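Local coordinates for protein oxidized polyvinyl alcohol hydrolase (Pseudomonas sp. VM15C, PDB 3WWC) that hydrolyses beta-diketones such as nonane-4,6-dione and cleaves oxidized polyvinyl alcohol in the second step of polyvinyl alcohol degradation, at residues S88-A91 against D92-Y95; Q311-N314 against R315-L318. The protein carries 1 engineered substitution. One frame throughout, in Å; residues are numbered along the deposited sequence.

Contact 1. Residues S88-A91 against D92-Y95; sequences SILA and DHGY
L90 and Y95 meet through both backbone and side chains. Y95 N donates to L90 O over 3.2 Å, while CD2 of L90 lies 4.2 Å from CD1 of the tyrosine ring. L90 O also sits at the edge of that ring, in its plane, 3.7 Å from Y95 CD1, and takes a second, weak bond from H93 N. One carbonyl therefore gathers the returning chain from two places. The same leucine methyl reaches the histidine as well, with L90 CD2 4.0 Å from H93 CB.

Within the loop that the Y95 N to L90 O bond spans, G94 N bonds to A91 O at 3.1 Å. The six-to-one bond, the five-to-two bond and the left-handed G94 make this a Schellman motif, with the L90–Y95 side-chain contact in its usual place. It turns the chain out of a run of i-to-i+3 turns, one of which is the D92 N to I89 O bond of 2.9 Å, and delivers it into strand 96-100 of the α/β-hydrolase sheet. Past the turn, Y95 O comes back to A91 CA at 3.1 Å in a nearly straight CH···O contact (160° at the hydrogen). On the outer side, I89 CG2 lies 3.9 Å from D92 OD2, a loose approach of a methyl to a carboxylate.

The polar ends look elsewhere. With its CG anti to the backbone N (chi1 -159°), H93 turns its ring toward helix 310-322, where NE2 bonds to one carboxylate oxygen of D319; Y95 OH takes the other. Behind the turn, S88 OG is bonded to L79 O, and A91 packs on Y53 of strand 46-53.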
loop_
_atom_site.group_PDB
_atom_site.type_symbol
_atom_site.label_atom_id
_atom_site.label_comp_id
_atom_site.label_asym_id
_atom_site.label_seq_id
_atom_site.Cartn_x
_atom_site.Cartn_y
_atom_site.Cartn_z
ATOM N N SER A 88 -2.027 4.645 14.567
ATOM C CA SER A 88 -2.082 6.001 15.080
ATOM C C SER A 88 -0.952 6.286 16.044
ATOM O O SER A 88 -0.642 7.437 16.269
ATOM C CB SER A 88 -3.414 6.229 15.812
ATOM O OG SER A 88 -3.535 5.455 17.000
ATOM N N ILE A 89 -0.341 5.252 16.589
ATOM C CA ILE A 89 0.764 5.426 17.524
ATOM C C ILE A 89 1.961 6.042 16.854
ATOM O O ILE A 89 2.804 6.669 17.550
ATOM C CB ILE A 89 1.077 4.054 18.233
ATOM C CG1 ILE A 89 -0.196 3.592 18.944
ATOM C CG2 ILE A 89 2.202 4.205 19.308
ATOM C CD1 ILE A 89 -0.797 4.648 19.790
ATOM N N LEU A 90 2.054 5.940 15.530
ATOM C CA LEU A 90 3.173 6.628 14.844
ATOM C C LEU A 90 3.093 8.141 15.026
ATOM O O LEU A 90 4.084 8.822 14.794
ATOM C CB LEU A 90 3.220 6.273 13.373
ATOM C CG LEU A 90 3.908 4.908 13.334
ATOM C CD1 LEU A 90 3.404 4.153 12.203
ATOM C CD2 LEU A 90 5.439 5.077 13.277
ATOM N N ALA A 91 1.955 8.708 15.392
ATOM C CA ALA A 91 1.920 10.146 15.652
ATOM C C ALA A 91 2.776 10.460 16.909
ATOM O O ALA A 91 3.420 11.490 16.954
ATOM C CB ALA A 91 0.435 10.662 15.852
ATOM N N ASP A 92 2.845 9.539 17.857
ATOM C CA ASP A 92 3.675 9.701 19.056
ATOM C C ASP A 92 5.135 9.526 18.652
ATOM O O ASP A 92 6.023 9.791 19.453
ATOM C CB ASP A 92 3.397 8.597 20.077
ATOM C CG ASP A 92 1.998 8.685 20.706
ATOM O OD1 ASP A 92 1.463 9.796 20.818
ATOM O OD2 ASP A 92 1.483 7.626 21.127
ATOM N N HIS A 93 5.373 9.073 17.411
ATOM C CA HIS A 93 6.731 8.854 16.894
ATOM C C HIS A 93 7.155 9.987 15.982
ATOM O O HIS A 93 8.201 9.895 15.342
ATOM C CB HIS A 93 6.777 7.538 16.155
ATOM C CG HIS A 93 8.166 6.981 16.016
ATOM N ND1 HIS A 93 8.954 6.747 17.129
ATOM C CD2 HIS A 93 8.939 6.708 14.930
ATOM C CE1 HIS A 93 10.160 6.372 16.734
ATOM N NE2 HIS A 93 10.180 6.341 15.409
ATOM N N GLY A 94 6.330 11.016 15.865
ATOM C CA GLY A 94 6.660 12.191 15.057
ATOM C C GLY A 94 6.183 12.199 13.614
ATOM O O GLY A 94 6.766 12.872 12.782
ATOM N N TYR A 95 5.113 11.467 13.314
ATOM C CA TYR A 95 4.563 11.456 11.978
ATOM C C TYR A 95 3.141 11.945 12.038
ATOM O O TYR A 95 2.448 11.647 13.003
ATOM C CB TYR A 95 4.499 10.020 11.361
ATOM C CG TYR A 95 5.863 9.437 11.088
ATOM C CD1 TYR A 95 6.656 8.978 12.141
ATOM C CD2 TYR A 95 6.377 9.428 9.817
ATOM C CE1 TYR A 95 7.969 8.535 11.916
ATOM C CE2 TYR A 95 7.681 8.976 9.572
ATOM C CZ TYR A 95 8.460 8.543 10.634
ATOM O OH TYR A 95 9.735 8.156 10.344
#

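Contact 2. Residues Q311-N314 against R315-L318; sequences QEFN and RWAL. With CIT (citric acid), chain B.
R315 reaches back one turn over Q311 and E312, and together the three grip a citrate, probably from the crystallisation liquor. Its guanidinium bonds one carboxylate through two nitrogens, NH1 to citrate O1 and NH2 to citrate O2, each at 2.9 Å, with that carboxylate at the edge of the group. A second citrate carboxylate meets backbone amides, Q311 N to O5 at 2.9 Å and E312 N to O6 at 3.2 Å; the helix dipole at this first turn probably helps to hold the anion. The arginine chain bends at chi3 (-70°), which lays one face of the guanidinium above Q311 O and the E312 backbone. A water that donates to Q311 OE1 at 2.6 Å is also weakly bonded by R315 NH1, while Q311 NE2 bonds to the backbone O of G85.

The backbone bonds are regular i-to-i+4 ones, the shortest being A317 N to F313 O at 2.7 Å. Helix 310-322 follows strand 292-298 and packs on the α/β-hydrolase sheet, where F313, W316 and A317 touch strand 247-253.

Apolar contacts line that side. A317 CB stands over one face of the F313 ring as a CH-pi contact, 4.2 Å from the centroid and 24° off the normal. F313 CE1 meets the edge of the indole, 4.1 Å from W316 CE3. Beyond them, the F313 ring stacks with Y342, and W316 NE1 bonds to T336 OG1.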
loop_
_atom_site.group_PDB
_atom_site.type_symbol
_atom_site.label_atom_id
_atom_site.label_comp_id
_atom_site.label_asym_id
_atom_site.label_seq_id
_atom_site.Cartn_x
_atom_site.Cartn_y
_atom_site.Cartn_z
ATOM N N GLN A 311 5.109 -2.717 17.161
ATOM C CA GLN A 311 5.445 -1.296 17.183
ATOM C C GLN A 311 6.912 -1.059 16.883
ATOM O O GLN A 311 7.247 -0.041 16.257
ATOM C CB GLN A 311 5.042 -0.658 18.532
ATOM C CG GLN A 311 3.541 -0.575 18.739
ATOM C CD GLN A 311 2.890 0.271 17.626
ATOM O OE1 GLN A 311 3.400 1.316 17.232
ATOM N NE2 GLN A 311 1.806 -0.233 17.082
ATOM N N GLU A 312 7.794 -1.933 17.331
ATOM C CA GLU A 312 9.208 -1.777 16.950
ATOM C C GLU A 312 9.305 -1.824 15.414
ATOM O O GLU A 312 10.054 -1.065 14.813
ATOM C CB GLU A 312 10.095 -2.908 17.483
ATOM C CG GLU A 312 10.308 -2.875 18.986
ATOM C CD GLU A 312 11.177 -4.064 19.383
ATOM O OE1 GLU A 312 12.188 -4.348 18.702
ATOM O OE2 GLU A 312 10.802 -4.719 20.379
ATOM N N PHE A 313 8.548 -2.718 14.777
ATOM C CA PHE A 313 8.586 -2.804 13.323
ATOM C C PHE A 313 8.055 -1.534 12.671
ATOM O O PHE A 313 8.671 -0.992 11.759
ATOM C CB PHE A 313 7.770 -4.007 12.801
ATOM C CG PHE A 313 7.715 -4.036 11.316
ATOM C CD1 PHE A 313 8.799 -4.524 10.599
ATOM C CD2 PHE A 313 6.612 -3.483 10.652
ATOM C CE1 PHE A 313 8.809 -4.471 9.190
ATOM C CE2 PHE A 313 6.622 -3.423 9.232
ATOM C CZ PHE A 313 7.716 -3.916 8.539
ATOM N N ASN A 314 6.925 -1.017 13.149
ATOM C CA ASN A 314 6.347 0.185 12.576
ATOM C C ASN A 314 7.327 1.339 12.678
ATOM O O ASN A 314 7.501 2.107 11.723
ATOM C CB ASN A 314 5.038 0.608 13.259
ATOM C CG ASN A 314 3.877 -0.341 13.011
ATOM O OD1 ASN A 314 3.994 -1.309 12.266
ATOM N ND2 ASN A 314 2.723 -0.036 13.641
ATOM N N ARG A 315 7.988 1.471 13.835
ATOM C CA ARG A 315 8.926 2.601 14.010
ATOM C C ARG A 315 10.117 2.412 13.092
ATOM O O ARG A 315 10.562 3.359 12.416
ATOM C CB ARG A 315 9.466 2.634 15.451
ATOM C CG ARG A 315 8.447 3.061 16.473
ATOM C CD ARG A 315 9.120 3.237 17.889
ATOM N NE ARG A 315 9.535 1.991 18.517
ATOM C CZ ARG A 315 8.774 1.266 19.345
ATOM N NH1 ARG A 315 7.519 1.635 19.634
ATOM N NH2 ARG A 315 9.334 0.236 19.939
ATOM N N TRP A 316 10.657 1.193 13.043
ATOM C CA TRP A 316 11.822 0.906 12.183
ATOM C C TRP A 316 11.477 1.128 10.709
ATOM O O TRP A 316 12.249 1.763 9.950
ATOM C CB TRP A 316 12.297 -0.547 12.383
ATOM C CG TRP A 316 13.398 -0.924 11.440
ATOM C CD1 TRP A 316 14.732 -0.577 11.545
ATOM C CD2 TRP A 316 13.259 -1.593 10.187
ATOM N NE1 TRP A 316 15.422 -0.998 10.429
ATOM C CE2 TRP A 316 14.544 -1.615 9.574
ATOM C CE3 TRP A 316 12.187 -2.176 9.511
ATOM C CZ2 TRP A 316 14.762 -2.188 8.328
ATOM C CZ3 TRP A 316 12.412 -2.748 8.270
ATOM C CH2 TRP A 316 13.696 -2.746 7.695
ATOM N N ALA A 317 10.314 0.627 10.293
ATOM C CA ALA A 317 9.965 0.771 8.865
ATOM C C ALA A 317 9.745 2.219 8.480
ATOM O O ALA A 317 10.301 2.671 7.472
ATOM C CB ALA A 317 8.677 -0.085 8.551
ATOM N N LEU A 318 8.968 2.984 9.262
ATOM C CA LEU A 318 8.734 4.371 8.887
ATOM C C LEU A 318 9.983 5.198 8.980
ATOM O O LEU A 318 10.221 6.009 8.094
ATOM C CB LEU A 318 7.594 4.979 9.729
ATOM C CG LEU A 318 6.192 4.998 9.028
ATOM C CD1 LEU A 318 6.141 5.863 7.765
ATOM C CD2 LEU A 318 5.821 3.560 8.716
HETATM C C1 CIT B . 6.649 -1.165 21.791
HETATM O O1 CIT B . 6.208 -0.010 21.633
HETATM O O2 CIT B . 7.848 -1.518 21.643
HETATM C C2 CIT B . 5.653 -2.254 22.190
HETATM C C3 CIT B . 6.116 -3.667 21.803
HETATM O O7 CIT B . 7.460 -3.851 22.246
HETATM C C4 CIT B . 5.166 -4.656 22.484
HETATM C C5 CIT B . 5.442 -6.145 22.211
HETATM O O3 CIT B . 6.314 -6.461 21.376
HETATM O O4 CIT B . 4.705 -6.950 22.818
HETATM C C6 CIT B . 6.049 -3.859 20.283
HETATM O O5 CIT B . 4.906 -3.883 19.775
HETATM O O6 CIT B . 7.144 -4.019 19.695
HETATM O O HOH W 1 5.278 2.700 18.422
#

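Overall arrangement
Contact 1 and contact 2 lie side by side with their centres about 10 Å apart, so the turn before strand 96-100 rests along one flank of helix 310-322. The join is partly polar: Y95 OH is 3.1 Å from L318 O, a probable hydrogen bond. Further along, H93 CE1 packs 3.5 Å from R315 CD, and I89 CB lies 3.7 Å from Q311 OE1, so the residues beside the citrate also border the turn. Both contacts stand away from the butanoate pockets and from A177, the engineered residue at the position assigned by similarity to the charge relay. H303 of the pocket precedes helix 310-322 in the chain.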